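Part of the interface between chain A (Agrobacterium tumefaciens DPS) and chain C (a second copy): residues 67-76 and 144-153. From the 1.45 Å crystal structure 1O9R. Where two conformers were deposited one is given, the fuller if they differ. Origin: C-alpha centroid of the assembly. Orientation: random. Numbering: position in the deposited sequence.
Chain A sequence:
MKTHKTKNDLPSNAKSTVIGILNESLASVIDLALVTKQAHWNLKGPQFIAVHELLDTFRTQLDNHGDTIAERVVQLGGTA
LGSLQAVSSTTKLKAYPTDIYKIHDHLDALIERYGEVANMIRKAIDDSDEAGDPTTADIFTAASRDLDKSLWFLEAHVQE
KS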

# COMPACT_ATOMS: atom_id res chain seq x y z
N ASP A 67 -9.09 12.91 21.04
CA ASP A 67 -7.95 13.77 20.69
C ASP A 67 -8.45 15.03 20.06
O ASP A 67 -7.92 16.16 20.29
CB ASP A 67 -7.10 13.01 19.61
CG ASP A 67 -6.17 12.06 20.34
OD1 ASP A 67 -6.17 12.08 21.59
OD2 ASP A 67 -5.50 11.23 19.69
N THR A 68 -9.46 14.96 19.15
CA THR A 68 -9.94 16.17 18.47
C THR A 68 -10.53 17.15 19.50
O THR A 68 -10.39 18.37 19.34
CB THR A 68 -10.95 15.81 17.40
OG1 THR A 68 -10.24 14.91 16.49
CG2 THR A 68 -11.43 16.96 16.53
N ILE A 69 -11.31 16.62 20.46
CA ILE A 69 -11.91 17.49 21.50
C ILE A 69 -10.83 18.12 22.33
O ILE A 69 -10.91 19.36 22.58
CB ILE A 69 -12.87 16.58 22.32
CG1 ILE A 69 -14.13 16.30 21.51
CG2 ILE A 69 -13.23 17.21 23.67
CD1 ILE A 69 -15.00 15.14 22.07
N ALA A 70 -9.81 17.38 22.78
CA ALA A 70 -8.76 17.96 23.59
C ALA A 70 -8.01 19.04 22.83
O ALA A 70 -7.63 20.06 23.41
CB ALA A 70 -7.81 16.83 24.02
N GLU A 71 -7.67 18.73 21.56
CA GLU A 71 -6.93 19.75 20.78
C GLU A 71 -7.77 21.02 20.64
O GLU A 71 -7.12 22.10 20.62
CB GLU A 71 -6.61 19.20 19.38
CG GLU A 71 -5.68 17.98 19.34
CD GLU A 71 -5.51 17.52 17.87
OE1 GLU A 71 -6.23 17.90 16.94
OE2 GLU A 71 -4.74 16.55 17.74
N ARG A 72 -9.08 20.91 20.54
CA ARG A 72 -9.89 22.15 20.43
C ARG A 72 -9.80 22.95 21.70
O ARG A 72 -9.79 24.19 21.52
CB ARG A 72 -11.33 21.73 20.09
CG ARG A 72 -12.23 22.92 19.74
CD ARG A 72 -11.63 23.72 18.53
NE ARG A 72 -12.64 24.76 18.22
CZ ARG A 72 -12.31 25.77 17.40
NH1 ARG A 72 -11.12 25.87 16.85
NH2 ARG A 72 -13.26 26.70 17.10
N VAL A 73 -9.78 22.31 22.88
CA VAL A 73 -9.61 23.11 24.10
C VAL A 73 -8.38 23.95 23.95
O VAL A 73 -8.34 25.18 24.32
CB VAL A 73 -9.44 22.13 25.28
CG1 VAL A 73 -8.97 22.93 26.52
CG2 VAL A 73 -10.72 21.37 25.55
N VAL A 74 -7.25 23.37 23.56
CA VAL A 74 -5.99 24.13 23.53
C VAL A 74 -5.97 25.18 22.46
O VAL A 74 -5.37 26.25 22.64
CB VAL A 74 -4.79 23.15 23.42
CG1 VAL A 74 -4.85 22.22 24.69
CG2 VAL A 74 -4.70 22.17 22.31
N GLN A 75 -6.60 24.90 21.32
CA GLN A 75 -6.72 25.89 20.26
C GLN A 75 -7.39 27.15 20.81
O GLN A 75 -7.06 28.23 20.31
CB GLN A 75 -7.57 25.35 19.10
CG GLN A 75 -6.79 24.31 18.27
CD GLN A 75 -7.72 23.47 17.45
OE1 GLN A 75 -8.74 23.91 16.95
NE2 GLN A 75 -7.43 22.16 17.36
N LEU A 76 -8.34 27.01 21.70
CA LEU A 76 -9.08 28.16 22.26
C LEU A 76 -8.31 28.75 23.42
O LEU A 76 -8.95 29.64 24.05
CB LEU A 76 -10.50 27.73 22.56
CG LEU A 76 -11.31 27.25 21.35
CD1 LEU A 76 -12.70 26.84 21.82
CD2 LEU A 76 -11.38 28.33 20.27
N SER C 144 -11.89 25.82 8.49
CA SER C 144 -11.67 26.40 9.82
C SER C 144 -11.03 25.43 10.80
O SER C 144 -10.15 25.85 11.58
CB SER C 144 -13.00 26.95 10.32
OG SER C 144 -12.88 27.41 11.66
N ARG C 145 -11.48 24.18 10.74
CA ARG C 145 -10.84 23.22 11.67
C ARG C 145 -9.35 23.09 11.38
O ARG C 145 -8.58 23.10 12.38
CB ARG C 145 -11.55 21.88 11.51
CG ARG C 145 -12.85 21.92 12.30
CD ARG C 145 -13.61 20.65 12.34
NE ARG C 145 -12.77 19.53 12.82
CZ ARG C 145 -13.26 18.30 12.75
NH1 ARG C 145 -14.45 17.98 12.28
NH2 ARG C 145 -12.40 17.34 13.15
N ASP C 146 -8.96 23.00 10.11
CA ASP C 146 -7.50 22.89 9.87
C ASP C 146 -6.79 24.20 10.14
O ASP C 146 -5.68 24.15 10.65
CB ASP C 146 -7.29 22.42 8.43
CG ASP C 146 -7.60 20.94 8.25
OD1 ASP C 146 -7.91 20.53 7.10
OD2 ASP C 146 -7.55 20.15 9.23
N LEU C 147 -7.38 25.36 9.80
CA LEU C 147 -6.70 26.65 10.06
C LEU C 147 -6.51 26.90 11.56
O LEU C 147 -5.47 27.38 11.96
CB LEU C 147 -7.50 27.79 9.41
CG LEU C 147 -7.20 27.93 7.90
CD1 LEU C 147 -8.37 28.63 7.22
CD2 LEU C 147 -5.87 28.65 7.70
N ASP C 148 -7.55 26.60 12.35
CA ASP C 148 -7.42 26.81 13.80
C ASP C 148 -6.40 25.87 14.39
O ASP C 148 -5.67 26.25 15.33
CB ASP C 148 -8.77 26.66 14.49
CG ASP C 148 -9.66 27.87 14.34
OD1 ASP C 148 -10.72 27.85 15.00
OD2 ASP C 148 -9.32 28.84 13.62
N LYS C 149 -6.29 24.63 13.88
CA LYS C 149 -5.25 23.72 14.40
C LYS C 149 -3.87 24.16 13.96
O LYS C 149 -2.96 24.07 14.77
CB LYS C 149 -5.58 22.28 13.87
CG LYS C 149 -4.51 21.27 14.39
CD LYS C 149 -5.03 19.84 14.26
CE LYS C 149 -3.84 18.91 14.56
NZ LYS C 149 -4.34 17.48 14.59
N SER C 150 -3.77 24.62 12.71
CA SER C 150 -2.46 25.07 12.29
C SER C 150 -2.03 26.30 13.04
O SER C 150 -0.84 26.45 13.39
CB SER C 150 -2.46 25.39 10.76
OG SER C 150 -2.85 24.18 10.07
N LEU C 151 -2.97 27.22 13.29
CA LEU C 151 -2.66 28.42 14.11
C LEU C 151 -2.18 28.03 15.52
O LEU C 151 -1.14 28.58 15.94
CB LEU C 151 -3.93 29.30 14.15
CG LEU C 151 -3.76 30.55 15.03
CD1 LEU C 151 -2.72 31.54 14.49
CD2 LEU C 151 -5.13 31.24 15.19
N TRP C 152 -2.81 27.05 16.12
CA TRP C 152 -2.36 26.59 17.46
C TRP C 152 -0.97 26.02 17.31
O TRP C 152 -0.07 26.31 18.16
CB TRP C 152 -3.37 25.56 17.98
CG TRP C 152 -2.80 24.61 18.99
CD1 TRP C 152 -2.01 24.92 20.07
CD2 TRP C 152 -2.94 23.19 18.99
NE1 TRP C 152 -1.66 23.79 20.76
CE2 TRP C 152 -2.20 22.69 20.11
CE3 TRP C 152 -3.62 22.26 18.18
CZ2 TRP C 152 -2.14 21.34 20.42
CZ3 TRP C 152 -3.56 20.90 18.48
CH2 TRP C 152 -2.82 20.49 19.60
N PHE C 153 -0.74 25.12 16.32
CA PHE C 153 0.62 24.59 16.18
C PHE C 153 1.67 25.69 16.11
O PHE C 153 2.73 25.57 16.72
CB PHE C 153 0.72 23.68 14.93
CG PHE C 153 0.24 22.27 15.18
CD1 PHE C 153 0.57 21.33 14.20
CD2 PHE C 153 -0.49 21.81 16.26
CE1 PHE C 153 0.19 20.00 14.27
CE2 PHE C 153 -0.86 20.48 16.37
CZ PHE C 153 -0.52 19.58 15.40
O HOH W 1 -9.88 22.66 14.75

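Two helices from two copies of the protein cross here, with their axes 9.6 Å apart at closest approach and their N-to-C directions 62° apart. The backbones come nearest at Q75(A) and W152(C), whose CA atoms are 5.2 Å apart. These two residues also cover the most surface in the contact.

W152(C) points its CA-to-CB bond toward chain A. Its ring lies against the last turns of the chain A helix, and one face is covered from that side. V74(A) CG2 sits over this face, 3.5 Å from the centroid of the W152(C) six-membered ring and 23° off the ring normal. This is a CH-pi contact, in which a methyl group packs on the pi cloud. The closest atoms of the pair are V74(A) CG2 and W152(C) CZ2, at 3.3 Å. The backbone atoms E71(A) O and Q75(A) N lie over the same face. Q75(A) N already donates to E71(A) O at 2.9 Å, as a hydrogen bond of the helix. E71(A) CB also touches the ring, 3.6 Å from W152(C) CZ3.

Q75(A) leaves its backbone sideways, but the end of its side chain comes nearer to chain C. It lies along one turn of that helix. Q75(A) CG is 3.7 Å from W152(C) CB, Q75(A) CD is 3.9 Å from K149(C) CA, and Q75(A) OE1 is 3.7 Å from D148(C) CB. None of these is a hydrogen bond. The amide oxygen is satisfied in other ways. R72(A) NH1 donates to Q75(A) OE1 at 3.1 Å, within chain A. Water 1 also donates to Q75(A) OE1, at 2.8 Å, and to R145(C) O, at 2.7 Å, so it bridges the two chains.

Two salt bridges accompany this packing. The CA-to-CB bond of E71(A) points toward chain C, and K149(C) reaches it with an extended side chain, all four chi angles t. K149(C) NZ donates to E71(A) OE1 at 3.0 Å and, weakly, to E71(A) OE2 at 3.3 Å. The CA-to-CB bond of R72(A) points away from chain C, yet its guanidinium comes back to the contact. R72(A) NH1 donates to D148(C) OD1 at 2.7 Å with an angle of 171°. The bond is short and nearly straight, and the acceptor lies at the edge of the guanidinium, near its plane. The same NH1 thus serves both D148(C) and Q75(A), linking the charged pair to the glutamine.

T68(A) extends the contact toward the start of the chain A stretch, with T68(A) CG2 3.5 Å from R145(C) NH2.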